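Local atomic coordinates of viral structural protein 4 (Bombyx mori cytoplasmic polyhedrosis virus, PDB entry 6TZ0), a protein that binds GTP and accompanies the viral RNA-dependent RNA polymerase during transcription of the double-stranded RNA genome, probably acting as a nucleoside triphosphatase. Residues 337-342 / 372-377; 361-366 / 484-489; 326-331 / 547-552; 379-384 / 470-475. One frame throughout, in Å; residues are numbered along the deposited sequence.

Overall arrangement
All four contacts lie on or beside a five-stranded parallel sheet, consistent with a P-loop-type domain. Contacts 1 and 2 share helix 359-374, their centres lying about 15 Å apart; contacts 1 and 3 share helix 326-340, with centres about 17 Å apart. Contact 4 uses strand 378-381, neighbour of the strand 484-489 of contact 2, and the centres of these two contacts are about 12 Å apart. Along the chain, contact 3 spans the other three, contact 4 lies within the span of contact 2, and the segments of contacts 1 and 2 alternate. The C-terminal helix of contact 3 thus packs against helix 326-340, which precedes the nucleotide-binding strand-loop-helix, and against helix 359-374, which is part of it.

Contact 1. Residues 337-342 / 372-377; sequences EAVVST and LASGQV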
loop_
_atom_site.group_PDB
_atom_site.type_symbol
_atom_site.label_atom_id
_atom_site.label_comp_id
_atom_site.label_asym_id
_atom_site.label_seq_id
_atom_site.Cartn_x
_atom_site.Cartn_y
_atom_site.Cartn_z
ATOM N N GLU B 337 27.058 -3.937 10.648
ATOM C CA GLU B 337 26.065 -4.032 11.711
ATOM C C GLU B 337 25.443 -5.421 11.763
ATOM O O GLU B 337 25.173 -5.946 12.848
ATOM C CB GLU B 337 24.992 -2.961 11.509
ATOM C CG GLU B 337 23.833 -3.009 12.491
ATOM C CD GLU B 337 24.245 -2.742 13.924
ATOM O OE1 GLU B 337 25.203 -1.972 14.143
ATOM O OE2 GLU B 337 23.625 -3.327 14.837
ATOM N N ALA B 338 25.220 -6.040 10.601
ATOM C CA ALA B 338 24.737 -7.422 10.614
ATOM C C ALA B 338 25.801 -8.403 11.105
ATOM O O ALA B 338 25.465 -9.429 11.699
ATOM C CB ALA B 338 24.248 -7.824 9.225
ATOM N N VAL B 339 27.078 -8.110 10.856
ATOM C CA VAL B 339 28.163 -8.969 11.329
ATOM C C VAL B 339 28.276 -8.915 12.848
ATOM O O VAL B 339 28.451 -9.945 13.507
ATOM C CB VAL B 339 29.484 -8.573 10.639
ATOM C CG1 VAL B 339 30.680 -9.228 11.296
ATOM C CG2 VAL B 339 29.452 -8.997 9.211
ATOM N N VAL B 340 28.140 -7.725 13.427
ATOM C CA VAL B 340 28.344 -7.571 14.864
ATOM C C VAL B 340 27.174 -8.135 15.667
ATOM O O VAL B 340 27.385 -8.839 16.660
ATOM C CB VAL B 340 28.611 -6.088 15.186
ATOM C CG1 VAL B 340 28.579 -5.825 16.673
ATOM C CG2 VAL B 340 29.962 -5.695 14.650
ATOM N N SER B 341 25.939 -7.890 15.231
ATOM C CA SER B 341 24.780 -8.024 16.110
ATOM C C SER B 341 24.443 -9.479 16.415
ATOM O O SER B 341 24.556 -10.358 15.558
ATOM C CB SER B 341 23.559 -7.356 15.487
ATOM O OG SER B 341 23.079 -8.116 14.396
ATOM N N THR B 342 24.014 -9.721 17.653
ATOM C CA THR B 342 23.664 -11.046 18.145
ATOM C C THR B 342 22.235 -11.450 17.821
ATOM O O THR B 342 21.854 -12.592 18.096
ATOM C CB THR B 342 23.867 -11.112 19.661
ATOM O OG1 THR B 342 23.069 -10.105 20.291
ATOM C CG2 THR B 342 25.326 -10.897 20.016
ATOM N N LEU B 372 40.069 -10.615 11.254
ATOM C CA LEU B 372 40.982 -10.064 12.250
ATOM C C LEU B 372 40.346 -8.920 13.028
ATOM O O LEU B 372 40.513 -8.830 14.248
ATOM C CB LEU B 372 42.277 -9.608 11.587
ATOM C CG LEU B 372 43.138 -10.740 11.042
ATOM C CD1 LEU B 372 44.356 -10.182 10.333
ATOM C CD2 LEU B 372 43.539 -11.681 12.161
ATOM N N ALA B 373 39.617 -8.037 12.350
ATOM C CA ALA B 373 38.979 -6.927 13.044
ATOM C C ALA B 373 37.726 -7.345 13.794
ATOM O O ALA B 373 37.291 -6.623 14.696
ATOM C CB ALA B 373 38.628 -5.816 12.055
ATOM N N SER B 374 37.144 -8.488 13.449
ATOM C CA SER B 374 35.895 -8.946 14.036
ATOM C C SER B 374 36.086 -10.016 15.100
ATOM O O SER B 374 35.356 -10.026 16.095
ATOM C CB SER B 374 34.980 -9.487 12.939
ATOM O OG SER B 374 33.793 -10.012 13.496
ATOM N N GLY B 375 37.039 -10.919 14.913
ATOM C CA GLY B 375 37.216 -12.021 15.825
ATOM C C GLY B 375 36.396 -13.247 15.509
ATOM O O GLY B 375 36.355 -14.170 16.326
ATOM N N GLN B 376 35.744 -13.287 14.355
ATOM C CA GLN B 376 34.900 -14.401 13.963
ATOM C C GLN B 376 35.466 -15.049 12.708
ATOM O O GLN B 376 36.386 -14.532 12.072
ATOM C CB GLN B 376 33.461 -13.938 13.724
ATOM C CG GLN B 376 32.819 -13.304 14.937
ATOM C CD GLN B 376 31.372 -12.929 14.705
ATOM O OE1 GLN B 376 30.811 -13.204 13.652
ATOM N NE2 GLN B 376 30.769 -12.271 15.681
ATOM N N VAL B 377 34.906 -16.195 12.358
ATOM C CA VAL B 377 35.302 -16.925 11.160
ATOM C C VAL B 377 34.469 -16.425 9.989
ATOM O O VAL B 377 33.236 -16.397 10.062
ATOM C CB VAL B 377 35.123 -18.438 11.361
ATOM C CG1 VAL B 377 35.407 -19.192 10.077
ATOM C CG2 VAL B 377 36.026 -18.924 12.469
#
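Val-339 meets Ser-374 and Gln-376 where two helices of a P-loop-type alpha/beta domain come to their C-terminal ends. Helix 326-340 precedes strand 347-353 and helix 359-374 follows it, so the contact joins the outgoing ends of two helices connected through one strand of the parallel sheet.

The van der Waals part is small. Methyl CG1 of Val-339 approaches the hydroxyl OG of Ser-374 at 3.9 Å; it stands anti to its own backbone N (chi1 168°), and this rotation presents it to the second helix. The serine has the corresponding rotation, which turns OG of Ser-374 to the valine. With only 100 Å² buried in total, this is a small contact between helix ends and not a wide helix-helix interface.

Backbone geometry explains the path of the second segment. Gly-375 leaves the helix with phi 88°, a turn that brings Gln-376 round towards the first helix.

The polar part is indirect. The extended side chain of Gln-376 carries its amide up to the carbonyl of Val-339, but at 3.9 Å from NE2 of Gln-376 to Val-339 O the separation is too long for a hydrogen bond. The guanidinium of Arg-483 provides the link. A positive group at a helix C-terminus probably interacts well with the carbonyls gathered there, and here NH1 of Arg-483 donates to Val-339 O and, weakly, to Gln-376 OE1.

Contact 2. Residues 361-366 / 484-489; sequences SFLSTY and TLIVEG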
loop_
_atom_site.group_PDB
_atom_site.type_symbol
_atom_site.label_atom_id
_atom_site.label_comp_id
_atom_site.label_asym_id
_atom_site.label_seq_id
_atom_site.Cartn_x
_atom_site.Cartn_y
_atom_site.Cartn_z
ATOM N N SER B 361 40.863 -12.185 -5.568
ATOM C CA SER B 361 42.110 -11.771 -4.938
ATOM C C SER B 361 41.889 -10.643 -3.937
ATOM O O SER B 361 42.565 -10.583 -2.904
ATOM C CB SER B 361 43.110 -11.347 -6.009
ATOM O OG SER B 361 44.314 -10.891 -5.424
ATOM N N PHE B 362 40.950 -9.743 -4.217
ATOM C CA PHE B 362 40.636 -8.730 -3.218
ATOM C C PHE B 362 39.781 -9.289 -2.094
ATOM O O PHE B 362 40.037 -8.993 -0.922
ATOM C CB PHE B 362 39.936 -7.527 -3.842
ATOM C CG PHE B 362 39.441 -6.543 -2.822
ATOM C CD1 PHE B 362 40.326 -5.771 -2.102
ATOM C CD2 PHE B 362 38.087 -6.407 -2.571
ATOM C CE1 PHE B 362 39.875 -4.889 -1.152
ATOM C CE2 PHE B 362 37.634 -5.523 -1.623
ATOM C CZ PHE B 362 38.528 -4.765 -0.916
ATOM N N LEU B 363 38.752 -10.072 -2.423
ATOM C CA LEU B 363 37.811 -10.489 -1.392
ATOM C C LEU B 363 38.390 -11.529 -0.440
ATOM O O LEU B 363 37.897 -11.643 0.686
ATOM C CB LEU B 363 36.522 -10.987 -2.035
ATOM C CG LEU B 363 35.653 -9.870 -2.607
ATOM C CD1 LEU B 363 34.514 -10.416 -3.426
ATOM C CD2 LEU B 363 35.115 -9.031 -1.474
ATOM N N SER B 364 39.461 -12.227 -0.826
ATOM C CA SER B 364 40.174 -13.070 0.130
ATOM C C SER B 364 40.841 -12.232 1.219
ATOM O O SER B 364 40.723 -12.533 2.414
ATOM C CB SER B 364 41.204 -13.921 -0.601
ATOM O OG SER B 364 42.221 -13.108 -1.151
ATOM N N THR B 365 41.530 -11.161 0.822
ATOM C CA THR B 365 42.154 -10.260 1.785
ATOM C C THR B 365 41.105 -9.519 2.605
ATOM O O THR B 365 41.303 -9.272 3.801
ATOM C CB THR B 365 43.062 -9.281 1.040
ATOM O OG1 THR B 365 44.012 -10.019 0.265
ATOM C CG2 THR B 365 43.823 -8.380 1.996
ATOM N N TYR B 366 39.976 -9.181 1.980
ATOM C CA TYR B 366 38.869 -8.558 2.698
ATOM C C TYR B 366 38.314 -9.483 3.775
ATOM O O TYR B 366 38.034 -9.044 4.897
ATOM C CB TYR B 366 37.768 -8.165 1.713
ATOM C CG TYR B 366 36.566 -7.497 2.342
ATOM C CD1 TYR B 366 36.587 -6.154 2.679
ATOM C CD2 TYR B 366 35.405 -8.212 2.590
ATOM C CE1 TYR B 366 35.487 -5.550 3.247
ATOM C CE2 TYR B 366 34.310 -7.617 3.168
ATOM C CZ TYR B 366 34.357 -6.290 3.500
ATOM O OH TYR B 366 33.257 -5.696 4.069
ATOM N N THR B 484 29.400 -15.839 9.106
ATOM C CA THR B 484 29.482 -14.738 8.159
ATOM C C THR B 484 30.072 -15.252 6.854
ATOM O O THR B 484 31.211 -15.722 6.828
ATOM C CB THR B 484 30.324 -13.595 8.720
ATOM O OG1 THR B 484 31.655 -14.056 8.949
ATOM C CG2 THR B 484 29.751 -13.117 10.038
ATOM N N LEU B 485 29.294 -15.163 5.779
ATOM C CA LEU B 485 29.722 -15.573 4.450
ATOM C C LEU B 485 29.882 -14.373 3.532
ATOM O O LEU B 485 29.203 -13.354 3.680
ATOM C CB LEU B 485 28.726 -16.536 3.806
ATOM C CG LEU B 485 28.595 -17.964 4.310
ATOM C CD1 LEU B 485 27.436 -18.638 3.610
ATOM C CD2 LEU B 485 29.878 -18.728 4.057
ATOM N N ILE B 486 30.790 -14.514 2.573
ATOM C CA ILE B 486 30.953 -13.568 1.480
ATOM C C ILE B 486 30.840 -14.370 0.196
ATOM O O ILE B 486 31.703 -15.206 -0.098
ATOM C CB ILE B 486 32.288 -12.820 1.548
ATOM C CG1 ILE B 486 32.319 -11.919 2.777
ATOM C CG2 ILE B 486 32.495 -11.997 0.296
ATOM C CD1 ILE B 486 33.668 -11.360 3.057
ATOM N N VAL B 487 29.776 -14.132 -0.560
ATOM C CA VAL B 487 29.453 -14.916 -1.743
ATOM C C VAL B 487 29.559 -14.009 -2.960
ATOM O O VAL B 487 29.060 -12.879 -2.942
ATOM C CB VAL B 487 28.047 -15.532 -1.629
ATOM C CG1 VAL B 487 27.709 -16.336 -2.859
ATOM C CG2 VAL B 487 27.950 -16.392 -0.386
ATOM N N GLU B 488 30.220 -14.490 -4.003
ATOM C CA GLU B 488 30.362 -13.757 -5.248
ATOM C C GLU B 488 29.341 -14.251 -6.267
ATOM O O GLU B 488 28.919 -15.407 -6.250
ATOM C CB GLU B 488 31.770 -13.931 -5.801
ATOM C CG GLU B 488 32.864 -13.472 -4.882
ATOM C CD GLU B 488 34.231 -13.767 -5.453
ATOM O OE1 GLU B 488 34.301 -14.374 -6.539
ATOM O OE2 GLU B 488 35.236 -13.411 -4.811
ATOM N N GLY B 489 28.943 -13.352 -7.166
ATOM C CA GLY B 489 27.986 -13.691 -8.196
ATOM C C GLY B 489 28.383 -13.083 -9.526
ATOM O O GLY B 489 29.254 -12.219 -9.596
#
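Ile-486 of strand 484-489 meets Tyr-366 and Leu-363 of helix 359-374, and Glu-488 meets Leu-363. Methyl CD1 of Ile-486 comes in at the edge of the Tyr-366 ring, in its plane, 3.6 Å from CD2 of Tyr-366, and the two side chains cross at about a right angle. The second branch of Ile-486, CG2, lies 4.3 Å from CD2 of Leu-363. The other leucine methyl, CD1, faces the glutamate: it is 3.8 Å from Glu-488 CG and also lies against OE2, the two side chains arriving from opposite directions.

Torsions and polar partners set these positions. The phenol ring of Tyr-366 reaches the strand because its CG lies anti to the backbone N (chi1 -180°). Glu-488 runs extended, and its OE2 accepts a hydrogen bond from His-380 NE2, which helps hold the carboxylate where it meets CD1 of Leu-363. Glu-488 also touches Lys-359 and Thr-360, both GTP-binding residues; a glutamate here, at the end of a hydrophobic strand, is consistent with a Walker B-like position.

The helix axis runs antiparallel to the strand, at 174° and a closest distance of 10.4 Å, as expected of the helix after a P-loop laid along a parallel sheet. Strand 484-489 is bonded to strand 378-381 and to strand 347-353, while Phe-362 and Tyr-366 pack against Met-550 of helix 547-556.

Contact 3. Residues 326-331 / 547-552; sequences GGALAV and PFEMLE
Ala-328 and Leu-329 of helix 326-340 both touch Glu-549 of helix 547-556, one meeting its carboxylate and the other its main chain. The helices are close here: the CA atoms of Leu-329 and Glu-549 are 6.9 Å apart, a spacing compatible with the small alanine on the facing surface.

The packing is aliphatic against polar. Methyl CB of Ala-328 lies 3.4 Å from Glu-549 OE1. The next residue, Leu-329, brings CD2 to 3.9 Å from the backbone O of the same Glu-549; the leucine does not leave its helix straight toward the partner, but its end swings nearer.

Hydrogen bonding and charge hold the carboxylate. Glu-549 extends fully beyond CG (chi2 177°), and its OE1 accepts from the backbone N-H of Tyr-546, the residue just before its own helix. OE2 forms a salt bridge with Arg-377 of the RNA-dependent RNA polymerase chain and a weak bond to Ser-325 N, just before the other helix. Standing at two helix N-termini and beside an arginine, the group is probably stabilised in its charged form.

In the fold this is plain helix-helix packing of the C-terminal helix at the 543-545 side of the parallel sheet, with the polymerase chain engaging Glu-549. Ala-328 also rests on Val-545 of edge strand 543-545, and Met-550 packs on this strand, on Leu-507 of strand 504-507 and on helix 359-374. The C-terminal helix is thereby placed between helices 326-340 and 359-374, against the sheet.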
loop_
_atom_site.group_PDB
_atom_site.type_symbol
_atom_site.label_atom_id
_atom_site.label_comp_id
_atom_site.label_asym_id
_atom_site.label_seq_id
_atom_site.Cartn_x
_atom_site.Cartn_y
_atom_site.Cartn_z
ATOM N N GLY B 326 29.219 7.976 -0.003
ATOM C CA GLY B 326 28.360 7.850 1.152
ATOM C C GLY B 326 27.469 6.631 1.108
ATOM O O GLY B 326 27.280 5.963 2.130
ATOM N N GLY B 327 26.916 6.325 -0.066
ATOM C CA GLY B 327 26.054 5.162 -0.186
ATOM C C GLY B 327 26.805 3.856 -0.092
ATOM O O GLY B 327 26.284 2.874 0.448
ATOM N N ALA B 328 28.038 3.831 -0.603
ATOM C CA ALA B 328 28.882 2.651 -0.495
ATOM C C ALA B 328 29.194 2.336 0.958
ATOM O O ALA B 328 28.984 1.207 1.416
ATOM C CB ALA B 328 30.167 2.862 -1.288
ATOM N N LEU B 329 29.668 3.339 1.705
ATOM C CA LEU B 329 29.935 3.165 3.128
ATOM C C LEU B 329 28.671 2.857 3.908
ATOM O O LEU B 329 28.729 2.131 4.900
ATOM C CB LEU B 329 30.595 4.413 3.704
ATOM C CG LEU B 329 31.999 4.756 3.223
ATOM C CD1 LEU B 329 32.404 6.083 3.802
ATOM C CD2 LEU B 329 32.989 3.680 3.600
ATOM N N ALA B 330 27.525 3.368 3.457
ATOM C CA ALA B 330 26.252 3.081 4.106
ATOM C C ALA B 330 25.880 1.607 3.992
ATOM O O ALA B 330 25.535 0.965 4.991
ATOM C CB ALA B 330 25.165 3.954 3.499
ATOM N N VAL B 331 25.963 1.048 2.783
ATOM C CA VAL B 331 25.595 -0.353 2.591
ATOM C C VAL B 331 26.624 -1.277 3.245
ATOM O O VAL B 331 26.273 -2.303 3.850
ATOM C CB VAL B 331 25.414 -0.637 1.088
ATOM C CG1 VAL B 331 25.094 -2.089 0.840
ATOM C CG2 VAL B 331 24.307 0.228 0.530
ATOM N N PRO B 547 37.412 -1.185 -4.123
ATOM C CA PRO B 547 38.120 -1.886 -3.034
ATOM C C PRO B 547 38.607 -1.014 -1.885
ATOM O O PRO B 547 38.559 -1.464 -0.729
ATOM C CB PRO B 547 39.291 -2.546 -3.770
ATOM C CG PRO B 547 38.781 -2.794 -5.106
ATOM C CD PRO B 547 37.904 -1.638 -5.439
ATOM N N PHE B 548 39.072 0.212 -2.147
ATOM C CA PHE B 548 39.542 1.045 -1.042
ATOM C C PHE B 548 38.380 1.489 -0.168
ATOM O O PHE B 548 38.562 1.727 1.027
ATOM C CB PHE B 548 40.335 2.253 -1.562
ATOM C CG PHE B 548 39.489 3.363 -2.126
ATOM C CD1 PHE B 548 38.995 3.293 -3.412
ATOM C CD2 PHE B 548 39.243 4.510 -1.385
ATOM C CE1 PHE B 548 38.227 4.313 -3.923
ATOM C CE2 PHE B 548 38.477 5.534 -1.895
ATOM C CZ PHE B 548 37.975 5.437 -3.162
ATOM N N GLU B 549 37.175 1.545 -0.738
ATOM C CA GLU B 549 35.981 1.828 0.047
ATOM C C GLU B 549 35.635 0.667 0.973
ATOM O O GLU B 549 35.239 0.882 2.124
ATOM C CB GLU B 549 34.826 2.148 -0.894
ATOM C CG GLU B 549 35.053 3.424 -1.672
ATOM C CD GLU B 549 33.960 3.721 -2.673
ATOM O OE1 GLU B 549 33.127 2.835 -2.941
ATOM O OE2 GLU B 549 33.917 4.858 -3.179
ATOM N N MET B 550 35.795 -0.570 0.497
ATOM C CA MET B 550 35.578 -1.731 1.354
ATOM C C MET B 550 36.640 -1.867 2.430
ATOM O O MET B 550 36.368 -2.447 3.484
ATOM C CB MET B 550 35.506 -3.013 0.528
ATOM C CG MET B 550 34.120 -3.310 0.021
ATOM S SD MET B 550 33.935 -4.783 -0.984
ATOM C CE MET B 550 34.443 -4.088 -2.542
ATOM N N LEU B 551 37.849 -1.361 2.199
ATOM C CA LEU B 551 38.813 -1.368 3.293
ATOM C C LEU B 551 38.546 -0.239 4.285
ATOM O O LEU B 551 38.702 -0.418 5.505
ATOM C CB LEU B 551 40.233 -1.282 2.742
ATOM C CG LEU B 551 40.645 -2.488 1.906
ATOM C CD1 LEU B 551 42.038 -2.313 1.337
ATOM C CD2 LEU B 551 40.550 -3.761 2.726
ATOM N N GLU B 552 38.130 0.924 3.778
ATOM C CA GLU B 552 37.824 2.062 4.631
ATOM C C GLU B 552 36.608 1.788 5.503
ATOM O O GLU B 552 36.514 2.317 6.615
ATOM C CB GLU B 552 37.604 3.297 3.756
ATOM C CG GLU B 552 37.454 4.609 4.498
ATOM C CD GLU B 552 38.736 5.045 5.181
ATOM O OE1 GLU B 552 39.826 4.673 4.700
ATOM O OE2 GLU B 552 38.654 5.759 6.203
#

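Contact 4. Residues 379-384 / 470-475; sequences GHLSSD and NFYYMV
A single methyl, CD1 of Leu-381, meets both Tyr-472 and Val-475, which are three residues apart on helix 468-476. Toward Val-475 the approach is tip to tip, with 4.0 Å between Leu-381 CD1 and Val-475 CG1. Past Tyr-472 the leucine slides in the opposite direction to the phenol, CD1 coming obliquely to the ring at 4.0 Å from Tyr-472 CE1. Valine CG1 is anti to its backbone N (chi1 172°), which turns that methyl to the strand, while CG2 goes to the Phe-471 ring, 4.1 Å above its plane.

The aromatic pair on the helix is itself set at an angle. CD2 of Phe-471 stands 3.6 Å over the face of the Tyr-472 ring, near its rim, and Tyr-472 CD2 lies in the plane of the Phe-471 ring at its edge. Val-406 of helix 403-408 touches Leu-381 and Phe-471, and Val-487 touches Tyr-472.

His-380, next to Leu-381, packs instead on Leu-363 of helix 359-374, so the two helices take opposite faces of the sheet. This is consistent with the three-layer alpha/beta/alpha arrangement of P-loop NTPases, here at outermost strand 378-381.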
loop_
_atom_site.group_PDB
_atom_site.type_symbol
_atom_site.label_atom_id
_atom_site.label_comp_id
_atom_site.label_asym_id
_atom_site.label_seq_id
_atom_site.Cartn_x
_atom_site.Cartn_y
_atom_site.Cartn_z
ATOM N N GLY B 379 33.571 -16.997 6.008
ATOM C CA GLY B 379 33.635 -17.858 4.847
ATOM C C GLY B 379 33.576 -17.076 3.546
ATOM O O GLY B 379 32.980 -16.009 3.467
ATOM N N HIS B 380 34.205 -17.630 2.512
ATOM C CA HIS B 380 34.292 -16.941 1.226
ATOM C C HIS B 380 34.148 -17.965 0.106
ATOM O O HIS B 380 35.095 -18.694 -0.196
ATOM C CB HIS B 380 35.595 -16.166 1.112
ATOM C CG HIS B 380 35.778 -15.496 -0.210
ATOM N ND1 HIS B 380 36.524 -16.051 -1.226
ATOM C CD2 HIS B 380 35.266 -14.346 -0.704
ATOM C CE1 HIS B 380 36.494 -15.252 -2.276
ATOM N NE2 HIS B 380 35.733 -14.214 -1.988
ATOM N N LEU B 381 32.967 -18.006 -0.504
ATOM C CA LEU B 381 32.744 -18.795 -1.704
ATOM C C LEU B 381 33.109 -17.977 -2.932
ATOM O O LEU B 381 32.836 -16.777 -2.995
ATOM C CB LEU B 381 31.287 -19.242 -1.807
ATOM C CG LEU B 381 30.759 -20.221 -0.766
ATOM C CD1 LEU B 381 29.283 -20.438 -0.973
ATOM C CD2 LEU B 381 31.502 -21.534 -0.848
ATOM N N SER B 382 33.719 -18.635 -3.912
ATOM C CA SER B 382 34.045 -17.984 -5.169
ATOM C C SER B 382 32.792 -17.805 -6.016
ATOM O O SER B 382 31.693 -18.232 -5.661
ATOM C CB SER B 382 35.085 -18.786 -5.937
ATOM O OG SER B 382 35.326 -18.190 -7.195
ATOM N N SER B 383 32.963 -17.164 -7.166
ATOM C CA SER B 383 31.837 -16.949 -8.055
ATOM C C SER B 383 31.572 -18.164 -8.926
ATOM O O SER B 383 30.461 -18.312 -9.443
ATOM C CB SER B 383 32.087 -15.724 -8.926
ATOM O OG SER B 383 30.896 -15.316 -9.555
ATOM N N ASP B 384 32.563 -19.037 -9.087
ATOM C CA ASP B 384 32.409 -20.299 -9.805
ATOM C C ASP B 384 32.210 -21.465 -8.852
ATOM O O ASP B 384 32.631 -22.580 -9.146
ATOM C CB ASP B 384 33.618 -20.553 -10.698
ATOM C CG ASP B 384 33.688 -19.614 -11.883
ATOM O OD1 ASP B 384 32.623 -19.168 -12.354
ATOM O OD2 ASP B 384 34.810 -19.326 -12.347
ATOM N N ASN B 470 18.769 -24.213 -4.101
ATOM C CA ASN B 470 18.973 -25.223 -3.071
ATOM C C ASN B 470 20.440 -25.369 -2.697
ATOM O O ASN B 470 20.745 -25.712 -1.555
ATOM C CB ASN B 470 18.456 -26.575 -3.537
ATOM C CG ASN B 470 18.319 -27.565 -2.408
ATOM O OD1 ASN B 470 18.333 -27.199 -1.240
ATOM N ND2 ASN B 470 18.260 -28.836 -2.750
ATOM N N PHE B 471 21.350 -25.152 -3.649
ATOM C CA PHE B 471 22.779 -25.201 -3.356
ATOM C C PHE B 471 23.169 -24.155 -2.324
ATOM O O PHE B 471 23.796 -24.474 -1.308
ATOM C CB PHE B 471 23.580 -25.007 -4.636
ATOM C CG PHE B 471 25.061 -24.935 -4.422
ATOM C CD1 PHE B 471 25.791 -26.071 -4.154
ATOM C CD2 PHE B 471 25.726 -23.723 -4.508
ATOM C CE1 PHE B 471 27.149 -26.004 -3.969
ATOM C CE2 PHE B 471 27.083 -23.650 -4.320
ATOM C CZ PHE B 471 27.795 -24.792 -4.058
ATOM N N TYR B 472 22.775 -22.905 -2.547
ATOM C CA TYR B 472 23.105 -21.882 -1.565
ATOM C C TYR B 472 22.275 -22.006 -0.296
ATOM O O TYR B 472 22.732 -21.569 0.764
ATOM C CB TYR B 472 22.979 -20.497 -2.198
ATOM C CG TYR B 472 24.105 -20.230 -3.164
ATOM C CD1 TYR B 472 25.343 -19.814 -2.709
ATOM C CD2 TYR B 472 23.948 -20.442 -4.524
ATOM C CE1 TYR B 472 26.386 -19.591 -3.585
ATOM C CE2 TYR B 472 24.993 -20.226 -5.409
ATOM C CZ TYR B 472 26.203 -19.792 -4.930
ATOM O OH TYR B 472 27.245 -19.572 -5.791
ATOM N N TYR B 473 21.099 -22.639 -0.361
ATOM C CA TYR B 473 20.349 -22.939 0.855
ATOM C C TYR B 473 21.065 -23.971 1.720
ATOM O O TYR B 473 21.206 -23.787 2.934
ATOM C CB TYR B 473 18.954 -23.436 0.491
ATOM C CG TYR B 473 18.122 -23.868 1.672
ATOM C CD1 TYR B 473 17.533 -22.933 2.507
ATOM C CD2 TYR B 473 17.924 -25.214 1.946
ATOM C CE1 TYR B 473 16.769 -23.327 3.586
ATOM C CE2 TYR B 473 17.166 -25.616 3.016
ATOM C CZ TYR B 473 16.592 -24.671 3.832
ATOM O OH TYR B 473 15.833 -25.079 4.900
ATOM N N MET B 474 21.500 -25.075 1.121
ATOM C CA MET B 474 22.135 -26.144 1.874
ATOM C C MET B 474 23.573 -25.828 2.251
ATOM O O MET B 474 24.129 -26.502 3.121
ATOM C CB MET B 474 22.093 -27.451 1.083
ATOM C CG MET B 474 20.714 -28.040 0.884
ATOM S SD MET B 474 19.899 -28.503 2.416
ATOM C CE MET B 474 20.889 -29.911 2.896
ATOM N N VAL B 475 24.197 -24.843 1.611
ATOM C CA VAL B 475 25.492 -24.386 2.103
ATOM C C VAL B 475 25.313 -23.352 3.209
ATOM O O VAL B 475 25.999 -23.405 4.234
ATOM C CB VAL B 475 26.351 -23.854 0.941
ATOM C CG1 VAL B 475 27.611 -23.196 1.452
ATOM C CG2 VAL B 475 26.732 -24.988 0.022
#